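Local coordinates for histidine-containing phosphotransfer protein 2 (Oryza sativa, PDB 1YVI), which relays phosphoryl groups from cytokinin sensor histidine kinases to B-type response regulators in the multistep His-to-Asp phosphorelay, at residues K93-F104 against C113-F124. Numbering follows the deposited sequence.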
ATOM      1  N   LYS A  93       6.696  -3.580   1.308  1.00 16.33           N
ATOM      2  CA  LYS A  93       7.504  -2.618   2.118  1.00 12.91           C
ATOM      3  C   LYS A  93       6.614  -1.947   3.166  1.00 17.00           C
ATOM      4  O   LYS A  93       7.018  -1.732   4.287  1.00 15.22           O
ATOM      5  CB  LYS A  93       8.177  -1.579   1.188  1.00 20.72           C
ATOM      6  CG  LYS A  93       9.282  -2.235   0.257  1.00 16.51           C
ATOM      7  CD  LYS A  93       9.978  -1.218  -0.536  1.00 24.96           C
ATOM      8  CE  LYS A  93      11.104  -0.514   0.229  1.00 27.60           C
ATOM      9  NZ  LYS A  93      11.600   0.568  -0.713  1.00 20.82           N
ATOM     10  N   VAL A  94       5.379  -1.613   2.794  1.00 13.79           N
ATOM     11  CA  VAL A  94       4.458  -1.066   3.784  1.00 14.04           C
ATOM     12  C   VAL A  94       4.276  -2.157   4.857  1.00 15.05           C
ATOM     13  O   VAL A  94       4.308  -1.901   6.050  1.00 12.15           O
ATOM     14  CB  VAL A  94       3.115  -0.687   3.126  1.00 11.55           C
ATOM     15  CG1 VAL A  94       2.075  -0.216   4.156  1.00 13.73           C
ATOM     16  CG2 VAL A  94       3.341   0.374   2.031  1.00 10.69           C
ATOM     17  N   LYS A  95       4.068  -3.394   4.411  1.00 15.30           N
ATOM     18  CA  LYS A  95       3.881  -4.499   5.355  1.00 14.30           C
ATOM     19  C   LYS A  95       5.072  -4.610   6.333  1.00  9.97           C
ATOM     20  O   LYS A  95       4.863  -4.754   7.542  1.00 12.97           O
ATOM     21  CB  LYS A  95       3.649  -5.838   4.572  1.00  8.65           C
ATOM     22  CG  LYS A  95       3.528  -7.018   5.490  1.00 16.11           C
ATOM     23  CD  LYS A  95       3.576  -8.344   4.749  1.00 17.73           C
ATOM     24  CE  LYS A  95       4.991  -8.639   4.270  1.00 25.65           C
ATOM     25  NZ  LYS A  95       4.985  -9.717   3.229  1.00 34.01           N
ATOM     26  N   PHE A  96       6.310  -4.609   5.837  1.00 13.37           N
ATOM     27  CA  PHE A  96       7.438  -4.790   6.753  1.00 16.33           C
ATOM     28  C   PHE A  96       7.597  -3.640   7.719  1.00 15.19           C
ATOM     29  O   PHE A  96       7.938  -3.871   8.878  1.00 13.79           O
ATOM     30  CB  PHE A  96       8.757  -5.072   6.037  1.00 15.69           C
ATOM     31  CG  PHE A  96       8.717  -6.301   5.210  1.00 17.84           C
ATOM     32  CD1 PHE A  96       8.165  -7.440   5.715  1.00 14.65           C
ATOM     33  CD2 PHE A  96       9.186  -6.295   3.915  1.00 21.50           C
ATOM     34  CE1 PHE A  96       8.083  -8.593   4.933  1.00 27.85           C
ATOM     35  CE2 PHE A  96       9.112  -7.443   3.154  1.00 21.59           C
ATOM     36  CZ  PHE A  96       8.560  -8.572   3.669  1.00 19.19           C
ATOM     37  N   THR A  97       7.276  -2.434   7.267  1.00 16.27           N
ATOM     38  CA  THR A  97       7.331  -1.234   8.164  1.00 13.18           C
ATOM     39  C   THR A  97       6.305  -1.370   9.288  1.00 16.26           C
ATOM     40  O   THR A  97       6.619  -1.118  10.460  1.00 13.17           O
ATOM     41  CB  THR A  97       7.155   0.011   7.328  1.00 17.25           C
ATOM     42  OG1 THR A  97       8.244   0.074   6.378  1.00 13.29           O
ATOM     43  CG2 THR A  97       7.175   1.259   8.221  1.00 15.23           C
ATOM     44  N   CYS A  98       5.089  -1.826   8.948  1.00 11.22           N
ATOM     45  CA  CYS A  98       4.038  -2.117   9.985  1.00 13.00           C
ATOM     46  C   CYS A  98       4.479  -3.145  11.044  1.00 12.14           C
ATOM     47  O   CYS A  98       4.141  -3.037  12.227  1.00 14.75           O
ATOM     48  CB  CYS A  98       2.722  -2.620   9.316  1.00 10.47           C
ATOM     49  SG  CYS A  98       1.945  -1.230   8.416  1.00 15.10           S
ATOM     50  N   MET A  99       5.193  -4.169  10.592  1.00 15.26           N
ATOM     51  CA  MET A  99       5.721  -5.194  11.472  1.00 16.02           C
ATOM     52  C   MET A  99       6.616  -4.595  12.533  1.00 19.36           C
ATOM     53  O   MET A  99       6.484  -4.892  13.735  1.00 15.05           O
ATOM     54  CB  MET A  99       6.457  -6.234  10.636  1.00 16.36           C
ATOM     55  CG  MET A  99       5.467  -7.163   9.943  1.00 19.62           C
ATOM     56  SD  MET A  99       6.161  -8.274   8.711  1.00 25.04           S
ATOM     57  CE  MET A  99       7.137  -9.383   9.709  1.00 26.14           C
ATOM     58  N   GLN A 100       7.498  -3.710  12.103  1.00 16.18           N
ATOM     59  CA  GLN A 100       8.491  -3.115  13.019  1.00 20.68           C
ATOM     60  C   GLN A 100       7.751  -2.155  13.963  1.00 18.35           C
ATOM     61  O   GLN A 100       8.070  -1.993  15.136  1.00 16.70           O
ATOM     62  CB  GLN A 100       9.531  -2.330  12.175  1.00 21.77           C
ATOM     63  CG  GLN A 100      10.563  -1.553  13.020  1.00 28.75           C
ATOM     64  CD  GLN A 100      11.987  -1.538  12.424  1.00 41.47           C
ATOM     65  OE1 GLN A 100      12.210  -1.181  11.252  1.00 33.19           O
ATOM     66  NE2 GLN A 100      12.962  -1.909  13.252  1.00 47.52           N
ATOM     67  N   PHE A 101       6.709  -1.547  13.411  1.00 17.54           N
ATOM     68  CA  PHE A 101       5.944  -0.476  14.048  1.00 19.00           C
ATOM     69  C   PHE A 101       5.369  -0.959  15.376  1.00 15.34           C
ATOM     70  O   PHE A 101       5.253  -0.170  16.332  1.00 16.07           O
ATOM     71  CB  PHE A 101       4.870  -0.025  13.005  1.00 17.81           C
ATOM     72  CG  PHE A 101       4.201   1.299  13.266  1.00 18.35           C
ATOM     73  CD1 PHE A 101       3.845   1.718  14.551  1.00 12.00           C
ATOM     74  CD2 PHE A 101       3.821   2.099  12.183  1.00 14.89           C
ATOM     75  CE1 PHE A 101       3.159   2.940  14.752  1.00 14.40           C
ATOM     76  CE2 PHE A 101       3.119   3.344  12.396  1.00 18.95           C
ATOM     77  CZ  PHE A 101       2.805   3.755  13.670  1.00 16.01           C
ATOM     78  N   ARG A 102       5.036  -2.260  15.480  1.00 19.01           N
ATOM     79  CA  ARG A 102       4.520  -2.829  16.762  1.00 18.73           C
ATOM     80  C   ARG A 102       5.411  -2.563  17.984  1.00 20.56           C
ATOM     81  O   ARG A 102       4.932  -2.455  19.124  1.00 19.55           O
ATOM     82  CB  ARG A 102       4.375  -4.364  16.697  1.00 19.82           C
ATOM     83  CG  ARG A 102       3.296  -4.881  15.730  1.00 25.37           C
ATOM     84  CD  ARG A 102       2.701  -6.237  16.169  1.00 19.35           C
ATOM     85  NE  ARG A 102       1.818  -6.094  17.312  1.00 23.10           N
ATOM     86  CZ  ARG A 102       1.654  -7.000  18.273  1.00 24.30           C
ATOM     87  NH1 ARG A 102       2.299  -8.167  18.221  1.00 27.95           N
ATOM     88  NH2 ARG A 102       0.839  -6.733  19.300  1.00 17.59           N
ATOM     89  N   GLN A 103       6.725  -2.609  17.772  1.00 16.27           N
ATOM     90  CA  GLN A 103       7.663  -2.421  18.895  1.00 18.08           C
ATOM     91  C   GLN A 103       7.443  -1.051  19.594  1.00 13.41           C
ATOM     92  O   GLN A 103       7.499  -0.976  20.805  1.00 18.09           O
ATOM     93  CB  GLN A 103       9.104  -2.561  18.418  1.00 17.06           C
ATOM     94  CG  GLN A 103      10.120  -2.464  19.545  1.00 20.75           C
ATOM     95  CD  GLN A 103       9.981  -3.594  20.520  1.00 25.45           C
ATOM     96  OE1 GLN A 103      10.009  -4.748  20.120  1.00 30.99           O
ATOM     97  NE2 GLN A 103       9.836  -3.275  21.817  1.00 23.22           N
ATOM     98  N   PHE A 104       7.221   0.000  18.820  1.00 13.45           N
ATOM     99  CA  PHE A 104       6.946   1.349  19.366  1.00 14.43           C
ATOM    100  C   PHE A 104       5.658   1.415  20.154  1.00 16.83           C
ATOM    101  O   PHE A 104       5.548   2.202  21.081  1.00 15.11           O
ATOM    102  CB  PHE A 104       7.034   2.401  18.267  1.00 10.82           C
ATOM    103  CG  PHE A 104       8.267   2.245  17.420  1.00 12.78           C
ATOM    104  CD1 PHE A 104       9.564   2.293  18.028  1.00 17.40           C
ATOM    105  CD2 PHE A 104       8.173   1.996  16.076  1.00 12.56           C
ATOM    106  CE1 PHE A 104      10.687   2.093  17.281  1.00 17.17           C
ATOM    107  CE2 PHE A 104       9.326   1.783  15.295  1.00 15.20           C
ATOM    108  CZ  PHE A 104      10.595   1.836  15.913  1.00 15.01           C
ATOM    109  N   CYS A 113       6.284   5.854  17.279  1.00 10.71           N
ATOM    110  CA  CYS A 113       5.094   5.625  16.424  1.00 11.81           C
ATOM    111  C   CYS A 113       5.040   6.710  15.343  1.00 13.28           C
ATOM    112  O   CYS A 113       4.819   6.383  14.175  1.00 12.95           O
ATOM    113  CB  CYS A 113       3.815   5.648  17.277  1.00 10.96           C
ATOM    114  SG  CYS A 113       3.652   4.167  18.334  1.00 14.80           S
ATOM    115  N   LEU A 114       5.285   7.973  15.719  1.00 12.93           N
ATOM    116  CA  LEU A 114       5.280   9.079  14.759  1.00 13.98           C
ATOM    117  C   LEU A 114       6.351   8.921  13.711  1.00 16.01           C
ATOM    118  O   LEU A 114       6.100   9.147  12.525  1.00 16.79           O
ATOM    119  CB  LEU A 114       5.313  10.463  15.454  1.00 17.72           C
ATOM    120  CG  LEU A 114       4.015  10.994  16.046  1.00 17.24           C
ATOM    121  CD1 LEU A 114       4.324  12.196  16.997  1.00 18.77           C
ATOM    122  CD2 LEU A 114       3.012  11.426  15.010  1.00 16.88           C
ATOM    123  N   MET A 115       7.532   8.479  14.116  1.00 11.54           N
ATOM    124  CA  MET A 115       8.658   8.285  13.174  1.00 13.84           C
ATOM    125  C   MET A 115       8.398   7.067  12.320  1.00 14.44           C
ATOM    126  O   MET A 115       8.665   7.092  11.107  1.00 12.48           O
ATOM    127  CB  MET A 115      10.005   8.089  13.896  1.00 13.39           C
ATOM    128  CG  MET A 115      10.642   9.379  14.479  1.00 17.81           C
ATOM    129  SD  MET A 115      12.378   8.977  14.901  1.00 21.61           S
ATOM    130  CE  MET A 115      13.202   8.979  13.283  1.00 22.64           C
ATOM    131  N   ALA A 116       7.779   6.044  12.903  1.00 11.70           N
ATOM    132  CA  ALA A 116       7.387   4.857  12.113  1.00 12.02           C
ATOM    133  C   ALA A 116       6.286   5.180  11.062  1.00 13.50           C
ATOM    134  O   ALA A 116       6.323   4.686   9.929  1.00 11.27           O
ATOM    135  CB  ALA A 116       6.953   3.688  13.056  1.00 12.57           C
ATOM    136  N   LEU A 117       5.324   6.022  11.466  1.00 12.12           N
ATOM    137  CA  LEU A 117       4.239   6.411  10.575  1.00 11.94           C
ATOM    138  C   LEU A 117       4.767   7.233   9.413  1.00 11.31           C
ATOM    139  O   LEU A 117       4.285   7.074   8.270  1.00  8.74           O
ATOM    140  CB  LEU A 117       3.143   7.186  11.305  1.00 10.14           C
ATOM    141  CG  LEU A 117       1.824   7.362  10.494  1.00  9.78           C
ATOM    142  CD1 LEU A 117       1.178   5.955  10.207  1.00 12.61           C
ATOM    143  CD2 LEU A 117       0.934   8.270  11.381  1.00  8.99           C
ATOM    144  N   ALA A 118       5.787   8.066   9.669  1.00  9.20           N
ATOM    145  CA  ALA A 118       6.409   8.781   8.549  1.00 11.11           C
ATOM    146  C   ALA A 118       7.016   7.804   7.522  1.00 10.51           C
ATOM    147  O   ALA A 118       6.902   8.023   6.310  1.00  9.97           O
ATOM    148  CB  ALA A 118       7.477   9.778   9.068  1.00 12.83           C
ATOM    149  N   VAL A 119       7.669   6.725   7.990  1.00 12.37           N
ATOM    150  CA  VAL A 119       8.198   5.705   7.069  1.00 12.78           C
ATOM    151  C   VAL A 119       7.016   4.995   6.340  1.00  7.98           C
ATOM    152  O   VAL A 119       7.113   4.641   5.129  1.00 13.17           O
ATOM    153  CB  VAL A 119       9.165   4.663   7.814  1.00 15.38           C
ATOM    154  CG1 VAL A 119       9.699   3.597   6.840  1.00 13.22           C
ATOM    155  CG2 VAL A 119      10.377   5.425   8.596  1.00 10.57           C
ATOM    156  N   VAL A 120       5.938   4.734   7.076  1.00  9.16           N
ATOM    157  CA  VAL A 120       4.744   4.146   6.428  1.00 10.44           C
ATOM    158  C   VAL A 120       4.307   5.051   5.263  1.00 12.16           C
ATOM    159  O   VAL A 120       4.028   4.595   4.129  1.00 11.73           O
ATOM    160  CB  VAL A 120       3.596   3.892   7.402  1.00  9.58           C
ATOM    161  CG1 VAL A 120       2.250   3.477   6.613  1.00  9.44           C
ATOM    162  CG2 VAL A 120       3.961   2.787   8.433  1.00  8.75           C
ATOM    163  N   ARG A 121       4.308   6.353   5.501  1.00 12.49           N
ATOM    164  CA  ARG A 121       3.881   7.261   4.453  1.00 11.57           C
ATOM    165  C   ARG A 121       4.870   7.181   3.298  1.00 12.67           C
ATOM    166  O   ARG A 121       4.454   7.087   2.134  1.00 14.60           O
ATOM    167  CB  ARG A 121       3.845   8.680   4.994  1.00 12.19           C
ATOM    168  CG  ARG A 121       2.583   9.000   5.741  1.00 14.42           C
ATOM    169  CD  ARG A 121       2.496  10.546   5.967  1.00 16.00           C
ATOM    170  NE  ARG A 121       1.430  10.768   6.924  1.00 18.00           N
ATOM    171  CZ  ARG A 121       1.610  10.873   8.252  1.00 26.43           C
ATOM    172  NH1 ARG A 121       2.831  10.837   8.770  1.00 18.89           N
ATOM    173  NH2 ARG A 121       0.552  11.067   9.043  1.00 24.47           N
ATOM    174  N   ASN A 122       6.182   7.171   3.612  1.00 10.33           N
ATOM    175  CA  ASN A 122       7.223   7.099   2.527  1.00  7.51           C
ATOM    176  C   ASN A 122       6.947   5.889   1.615  1.00 11.80           C
ATOM    177  O   ASN A 122       6.873   6.030   0.385  1.00 12.64           O
ATOM    178  CB  ASN A 122       8.625   6.984   3.129  1.00 10.95           C
ATOM    179  CG  ASN A 122       9.040   8.268   3.863  1.00 15.34           C
ATOM    180  OD1 ASN A 122       8.337   9.285   3.796  1.00 11.73           O
ATOM    181  ND2 ASN A 122      10.165   8.208   4.575  1.00 16.63           N
ATOM    182  N   ASP A 123       6.790   4.714   2.224  1.00 12.36           N
ATOM    183  CA  ASP A 123       6.576   3.466   1.453  1.00 15.47           C
ATOM    184  C   ASP A 123       5.219   3.457   0.748  1.00 14.73           C
ATOM    185  O   ASP A 123       5.118   3.001  -0.377  1.00 14.56           O
ATOM    186  CB  ASP A 123       6.669   2.244   2.395  1.00 15.11           C
ATOM    187  CG  ASP A 123       8.136   1.960   2.860  1.00 14.09           C
ATOM    188  OD1 ASP A 123       9.123   2.220   2.116  1.00 17.86           O
ATOM    189  OD2 ASP A 123       8.267   1.441   3.958  1.00 25.59           O
ATOM    190  N   PHE A 124       4.183   3.987   1.410  1.00 12.52           N
ATOM    191  CA  PHE A 124       2.857   4.066   0.785  1.00 13.23           C
ATOM    192  C   PHE A 124       2.890   5.004  -0.427  1.00 11.45           C
ATOM    193  O   PHE A 124       2.318   4.698  -1.485  1.00 11.93           O
ATOM    194  CB  PHE A 124       1.812   4.558   1.804  1.00  9.30           C
ATOM    195  CG  PHE A 124       0.481   4.848   1.198  1.00 11.31           C
ATOM    196  CD1 PHE A 124      -0.251   3.814   0.600  1.00 19.00           C
ATOM    197  CD2 PHE A 124      -0.021   6.129   1.167  1.00 13.60           C
ATOM    198  CE1 PHE A 124      -1.492   4.073   0.009  1.00 18.24           C
ATOM    199  CE2 PHE A 124      -1.247   6.405   0.553  1.00 13.07           C
ATOM    200  CZ  PHE A 124      -1.978   5.368  -0.005  1.00 13.83           C
TER
HETATM  201  O   HOH W   1       9.179   2.011  -0.815  1.00 16.57           O
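Helix segments 93-104 and 113-124 pack antiparallel, their axes 172° apart and 8.9 Å at closest approach. Val94 lies across from Asp123, Phe101 from Ala116 and Phe104 from Cys113. Phe101 is a knob in the hole formed by Cys113, Ala116, Leu117 and Val120. Its CG stands anti to the backbone N (chi1 -164°), which carries the ring across to the other helix. Ala116 CB sits over one face, 3.7 Å from the ring centroid, in a CH-pi contact. Val120 CG2 and Leu117 CD1 meet the ring edge in plane, and Cys113 SG also lies at the edge. With an alanine in place of Phe101, a gap would probably open between Cys113, Leu117 and Val120, and the Ala116 methyl would keep only Phe104 as an aromatic neighbour in this interface. Thr97 is a second knob, among Ala116, Val119, Val120 and Asp123. Its CG2 rests 3.6 Å from Val120 CG2, while its OG1 lies 2.8 Å from Asp123 OD2. One water bridges Asp123 OD1 and Lys93 NZ, whose direct separation of 4.1 Å is too long for a salt bridge. Val94, Cys98 and Val120 also touch helix 72-89, which carries the predicted phosphohistidine, His80. The pair is an antiparallel hairpin of the HPt four-helix bundle.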